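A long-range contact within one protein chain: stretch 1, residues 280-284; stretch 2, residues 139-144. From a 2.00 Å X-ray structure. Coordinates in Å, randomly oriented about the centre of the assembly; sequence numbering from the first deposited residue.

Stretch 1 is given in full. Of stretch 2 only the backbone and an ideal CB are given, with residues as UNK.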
# COMPACT_ATOMS: atom_id res chain seq x y z
N LYS A 280 13.63 -14.46 9.38
CA LYS A 280 12.83 -15.66 9.62
C LYS A 280 13.31 -16.53 10.79
O LYS A 280 12.54 -17.34 11.30
CB LYS A 280 12.76 -16.52 8.35
CG LYS A 280 14.09 -17.14 7.94
CD LYS A 280 14.01 -17.80 6.57
CE LYS A 280 15.39 -18.24 6.11
NZ LYS A 280 15.32 -19.09 4.90
N ASN A 281 14.57 -16.37 11.20
CA ASN A 281 15.10 -17.06 12.39
C ASN A 281 15.08 -16.20 13.66
O ASN A 281 15.75 -16.52 14.64
CB ASN A 281 16.54 -17.55 12.12
CG ASN A 281 16.61 -18.63 11.05
OD1 ASN A 281 15.76 -19.52 10.99
ND2 ASN A 281 17.63 -18.56 10.21
N GLY A 282 14.29 -15.12 13.64
CA GLY A 282 14.17 -14.23 14.79
C GLY A 282 15.28 -13.20 14.82
O GLY A 282 15.60 -12.60 13.79
N VAL A 283 15.87 -13.00 15.99
CA VAL A 283 17.03 -12.11 16.14
C VAL A 283 18.26 -12.86 15.62
O VAL A 283 18.72 -13.81 16.24
CB VAL A 283 17.24 -11.68 17.61
CG1 VAL A 283 18.50 -10.83 17.74
CG2 VAL A 283 16.03 -10.92 18.12
N GLU A 284 18.76 -12.42 14.47
CA GLU A 284 19.82 -13.15 13.76
C GLU A 284 21.22 -12.56 13.96
O GLU A 284 22.22 -13.25 13.75
CB GLU A 284 19.47 -13.23 12.27
CG GLU A 284 18.22 -14.05 12.01
CD GLU A 284 17.78 -14.06 10.55
OE1 GLU A 284 16.71 -14.65 10.27
OE2 GLU A 284 18.48 -13.50 9.69
N UNK A 139 16.67 -17.81 23.11
CA UNK A 139 16.92 -16.37 23.27
C UNK A 139 16.62 -15.58 22.00
O UNK A 139 16.03 -14.50 22.06
CB UNK A 139 18.37 -16.13 23.68
N UNK A 140 17.01 -16.13 20.85
CA UNK A 140 16.81 -15.46 19.56
C UNK A 140 15.35 -15.38 19.10
O UNK A 140 15.04 -14.64 18.17
CB UNK A 140 17.63 -16.19 18.49
N UNK A 141 14.47 -16.13 19.76
CA UNK A 141 13.04 -16.13 19.43
C UNK A 141 12.19 -15.33 20.43
O UNK A 141 10.96 -15.31 20.32
CB UNK A 141 12.53 -17.57 19.37
N UNK A 142 12.84 -14.68 21.39
CA UNK A 142 12.16 -13.83 22.36
C UNK A 142 12.83 -12.46 22.42
O UNK A 142 14.04 -12.36 22.66
CB UNK A 142 12.16 -14.49 23.74
N UNK A 143 12.05 -11.41 22.20
CA UNK A 143 12.56 -10.04 22.26
C UNK A 143 11.48 -9.08 22.73
O UNK A 143 10.32 -9.47 22.90
CB UNK A 143 13.09 -9.60 20.89
N UNK A 144 11.86 -7.83 22.96
CA UNK A 144 10.92 -6.81 23.43
C UNK A 144 10.84 -5.61 22.51
O UNK A 144 11.86 -5.14 22.00
CB UNK A 144 11.31 -6.34 24.83

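Position 139 opens a short 3-10 segment, with phi/psi of -53/-42. Its CA-to-CB bond runs sideways and the ideal CB has nothing of stretch 1 within 5.5 Å, so the contact sets no rule here and many residues would serve. The deposited residue is H139, whose ring leads away. Its backbone does the useful work, H139 O accepting from the N of position 142 at 3.3 Å and so closing the turn.

Position 140 brings the two backbones closest, its CA 4.8 Å from V283 CA. Its O receives the amide of V283, with V283 N to the O of 140 at 2.9 Å and nearly straight at 168°, a bond that any side chain here would leave available. The same oxygen lies 3.5 Å from G282 CA in a CA-H...O contact. That close approach is possible because G282 has no CB: an ideal one would point toward stretch 2 and fall 2.3 Å from this oxygen, a clash, and the positive phi of G282 favours glycine as well. The CB of 140 points sideways, 3.4 Å from V283 O and 4.3 Å from N281 O, so the side chain meets carbonyl acceptors, while the nearest donor, V283 N, is already taken by the O of 140. A short polar donor suits: serine, threonine or asparagine; a carboxylate would fit poorly beside these oxygens. The residue is N140, chi1 67° (p), and its ND2 donates to N281 O at 2.8 Å, a weak bond because the angle is only 130°.

At 141 the CB points away, with no atom of stretch 1 within 5.5 Å. A small residue would stay clear of stretch 1, while a long flexible chain could bend back toward the carbonyls N281 O and K280 O, where an amine-bearing chain would suit. K141 does so, with all four chi angles in m. Its CD comes 4.0 Å from N281 O, and its NZ reaches a water oxygen at 3.3 Å, weakly; that water donates to K280 O at 3.0 Å.

Position 142 begins a strand and also points away; stretch 1 offers it nothing, and a beta-branched residue suits the extended backbone. It is V142, chi1 t.

At 143 the CB points toward stretch 1, 4.2 Å from V283 CG2. A methyl group with no polar partner beside it asks for something apolar, such as alanine, cysteine or valine. C143 is found, packing its CB against V283 CG2.

Position 144 is extended and out of reach, leaving the choice free; it is G144.

Stretch 2 139-144: HNKVCG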
# COMPACT_ATOMS: atom_id res chain seq x y z
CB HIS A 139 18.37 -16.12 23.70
CG HIS A 139 18.67 -16.54 25.11
ND1 HIS A 139 19.18 -17.78 25.42
CD2 HIS A 139 18.52 -15.88 26.28
CE1 HIS A 139 19.34 -17.87 26.73
NE2 HIS A 139 18.95 -16.73 27.28
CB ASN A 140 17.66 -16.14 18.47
CG ASN A 140 17.19 -17.55 18.16
OD1 ASN A 140 17.06 -18.39 19.04
ND2 ASN A 140 16.93 -17.82 16.88
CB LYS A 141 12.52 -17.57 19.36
CG LYS A 141 13.16 -18.41 18.26
CD LYS A 141 12.77 -17.96 16.86
CE LYS A 141 11.33 -18.29 16.50
NZ LYS A 141 11.10 -19.76 16.36
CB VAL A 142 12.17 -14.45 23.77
CG1 VAL A 142 11.44 -13.55 24.76
CG2 VAL A 142 11.55 -15.84 23.75
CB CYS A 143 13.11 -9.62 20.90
SG CYS A 143 11.84 -9.41 19.63
O HOH W 1 12.39 -19.56 13.33
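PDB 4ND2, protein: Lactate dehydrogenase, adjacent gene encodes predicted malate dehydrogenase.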